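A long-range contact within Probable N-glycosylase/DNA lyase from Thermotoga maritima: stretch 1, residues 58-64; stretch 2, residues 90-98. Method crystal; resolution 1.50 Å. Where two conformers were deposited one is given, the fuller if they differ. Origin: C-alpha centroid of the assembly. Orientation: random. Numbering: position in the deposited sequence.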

# COMPACT_ATOMS: atom_id res chain seq x y z
N VAL A 58 8.17 1.50 -0.01
CA VAL A 58 9.39 0.84 0.45
C VAL A 58 9.55 1.04 1.96
O VAL A 58 9.88 0.11 2.71
CB VAL A 58 10.63 1.39 -0.29
CG1 VAL A 58 11.91 0.91 0.35
CG2 VAL A 58 10.60 1.00 -1.77
N LEU A 59 9.29 2.25 2.42
CA LEU A 59 9.53 2.59 3.83
C LEU A 59 8.49 2.03 4.77
O LEU A 59 8.79 1.82 5.95
CB LEU A 59 9.56 4.10 4.02
CG LEU A 59 10.68 4.82 3.28
CD1 LEU A 59 10.56 6.32 3.50
CD2 LEU A 59 12.06 4.33 3.67
N THR A 60 7.28 1.79 4.29
CA THR A 60 6.25 1.31 5.20
C THR A 60 6.05 -0.19 5.15
O THR A 60 5.08 -0.70 5.72
CB THR A 60 4.91 2.00 4.92
OG1 THR A 60 4.51 1.72 3.58
CG2 THR A 60 5.03 3.50 5.15
N ALA A 61 6.99 -0.92 4.55
CA ALA A 61 6.87 -2.38 4.43
C ALA A 61 6.64 -3.05 5.77
O ALA A 61 5.82 -3.98 5.88
CB ALA A 61 8.08 -2.97 3.77
N ASN A 62 7.37 -2.59 6.78
CA ASN A 62 7.23 -3.08 8.15
C ASN A 62 7.29 -1.90 9.11
O ASN A 62 7.98 -1.94 10.13
CB ASN A 62 8.36 -4.07 8.49
CG ASN A 62 8.08 -5.48 7.99
OD1 ASN A 62 6.99 -5.78 7.48
ND2 ASN A 62 9.05 -6.37 8.15
N TRP A 63 6.55 -0.85 8.76
CA TRP A 63 6.51 0.38 9.54
C TRP A 63 5.15 1.02 9.33
O TRP A 63 4.41 0.72 8.39
CB TRP A 63 7.56 1.36 9.01
CG TRP A 63 8.07 2.44 9.94
CD1 TRP A 63 8.19 2.39 11.29
CD2 TRP A 63 8.55 3.73 9.55
NE1 TRP A 63 8.72 3.56 11.77
CE2 TRP A 63 8.96 4.40 10.71
CE3 TRP A 63 8.68 4.38 8.32
CZ2 TRP A 63 9.49 5.68 10.69
CZ3 TRP A 63 9.22 5.66 8.30
CH2 TRP A 63 9.61 6.29 9.48
N SER A 64 4.84 1.97 10.19
CA SER A 64 3.53 2.59 10.21
C SER A 64 3.36 3.58 9.07
O SER A 64 4.34 4.14 8.57
CB SER A 64 3.36 3.34 11.52
OG SER A 64 4.35 4.35 11.59
N LYS A 90 18.94 10.81 6.48
CA LYS A 90 17.63 11.41 6.67
C LYS A 90 16.60 10.37 7.13
O LYS A 90 15.73 10.67 7.94
CB LYS A 90 17.14 12.11 5.41
CG LYS A 90 17.93 13.37 5.05
CD LYS A 90 17.14 14.27 4.13
CE LYS A 90 17.80 15.64 3.95
NZ LYS A 90 16.79 16.61 3.47
N LEU A 91 16.73 9.14 6.65
CA LEU A 91 15.82 8.09 7.11
C LEU A 91 16.09 7.76 8.57
O LEU A 91 15.16 7.48 9.32
CB LEU A 91 15.92 6.84 6.25
CG LEU A 91 15.42 7.03 4.83
CD1 LEU A 91 15.73 5.76 4.06
CD2 LEU A 91 13.94 7.31 4.81
N ARG A 92 17.35 7.81 8.99
CA ARG A 92 17.69 7.56 10.38
C ARG A 92 17.07 8.66 11.26
O ARG A 92 16.48 8.37 12.31
CB ARG A 92 19.22 7.48 10.55
CG ARG A 92 19.68 7.14 11.94
CD ARG A 92 21.22 6.95 11.97
NE ARG A 92 21.68 5.80 11.18
CZ ARG A 92 22.19 5.86 9.94
NH1 ARG A 92 22.34 7.02 9.31
NH2 ARG A 92 22.55 4.73 9.32
N GLU A 93 17.19 9.91 10.79
CA GLU A 93 16.66 11.07 11.50
C GLU A 93 15.14 11.04 11.72
O GLU A 93 14.66 11.51 12.75
CB GLU A 93 17.05 12.37 10.76
CG GLU A 93 18.55 12.70 10.79
CD GLU A 93 18.94 13.88 9.90
OE1 GLU A 93 18.06 14.45 9.20
OE2 GLU A 93 20.14 14.24 9.91
N VAL A 94 14.40 10.49 10.76
CA VAL A 94 12.93 10.43 10.88
C VAL A 94 12.48 9.15 11.56
O VAL A 94 11.28 8.88 11.68
CB VAL A 94 12.19 10.59 9.53
CG1 VAL A 94 12.58 11.90 8.87
CG2 VAL A 94 12.46 9.42 8.59
N GLY A 95 13.43 8.34 12.01
CA GLY A 95 13.12 7.22 12.88
C GLY A 95 12.98 5.85 12.23
O GLY A 95 12.56 4.91 12.90
N HIS A 96 13.33 5.71 10.96
CA HIS A 96 13.24 4.39 10.36
C HIS A 96 14.22 3.44 11.02
O HIS A 96 15.36 3.82 11.29
CB HIS A 96 13.50 4.42 8.86
CG HIS A 96 12.81 3.31 8.15
ND1 HIS A 96 13.27 2.01 8.22
CD2 HIS A 96 11.65 3.27 7.47
CE1 HIS A 96 12.42 1.22 7.58
NE2 HIS A 96 11.43 1.96 7.12
N ARG A 97 13.77 2.22 11.28
CA ARG A 97 14.60 1.21 11.94
C ARG A 97 15.66 0.57 11.05
O ARG A 97 16.60 -0.03 11.55
CB ARG A 97 13.73 0.12 12.56
CG ARG A 97 12.92 0.60 13.75
CD ARG A 97 12.21 -0.55 14.46
NE ARG A 97 11.19 -1.19 13.62
CZ ARG A 97 9.94 -0.75 13.50
NH1 ARG A 97 9.53 0.33 14.16
NH2 ARG A 97 9.09 -1.40 12.71
N TYR A 98 15.52 0.72 9.74
CA TYR A 98 16.41 0.05 8.77
C TYR A 98 16.83 1.03 7.70
O TYR A 98 16.62 0.81 6.51
CB TYR A 98 15.71 -1.18 8.15
CG TYR A 98 15.16 -2.11 9.20
CD1 TYR A 98 15.99 -2.90 9.97
CD2 TYR A 98 13.80 -2.15 9.44
CE1 TYR A 98 15.47 -3.74 10.94
CE2 TYR A 98 13.27 -2.99 10.41
CZ TYR A 98 14.11 -3.77 11.16
OH TYR A 98 13.58 -4.57 12.13
O HOH W 1 10.00 4.91 14.27

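Both nitrogens of the His-96 imidazole are hydrogen-bonded, one across the contact and one within its own stretch: NE2 donates to Leu-59 O (2.9 Å), while ND1 accepts from the backbone N of Tyr-98 (3.0 Å). The two bonds fix the ring's orientation and assign its proton to NE2. Leu-59 lies in the last turn of its helix, just before Thr-60 leaves helical angles; its O lies near the imidazole plane, as a good acceptor should. The same ring turns its edge to the face of Trp-63, with planes at 60° and His-96 CD2 3.3 Å from Trp-63 CE3. His-96 CA also sits over the indole's six-membered ring, 4.3 Å from its centroid, in a CH-pi contact. Stretch 2 reaches this position through a Schellman turn at Gly-95, whose positive phi would jam a CB against the preceding carbonyl. Water 1 ties the turn to the indole, accepting from Trp-63 NE1 (3.1 Å) and donating to Gly-95 O (2.9 Å). Apolar contacts fill in beside these polar links: Leu-59 CD2 meets Leu-91 CD2 at 3.7 Å, and Trp-63 CH2 approaches Val-94 CG2 at 4.3 Å. At the exposed margin, Arg-97 extends its guanidinium back to stretch 1, placing NH2 2.9 Å from Asn-62 O and NH1 3.8 Å from Trp-63 CD1.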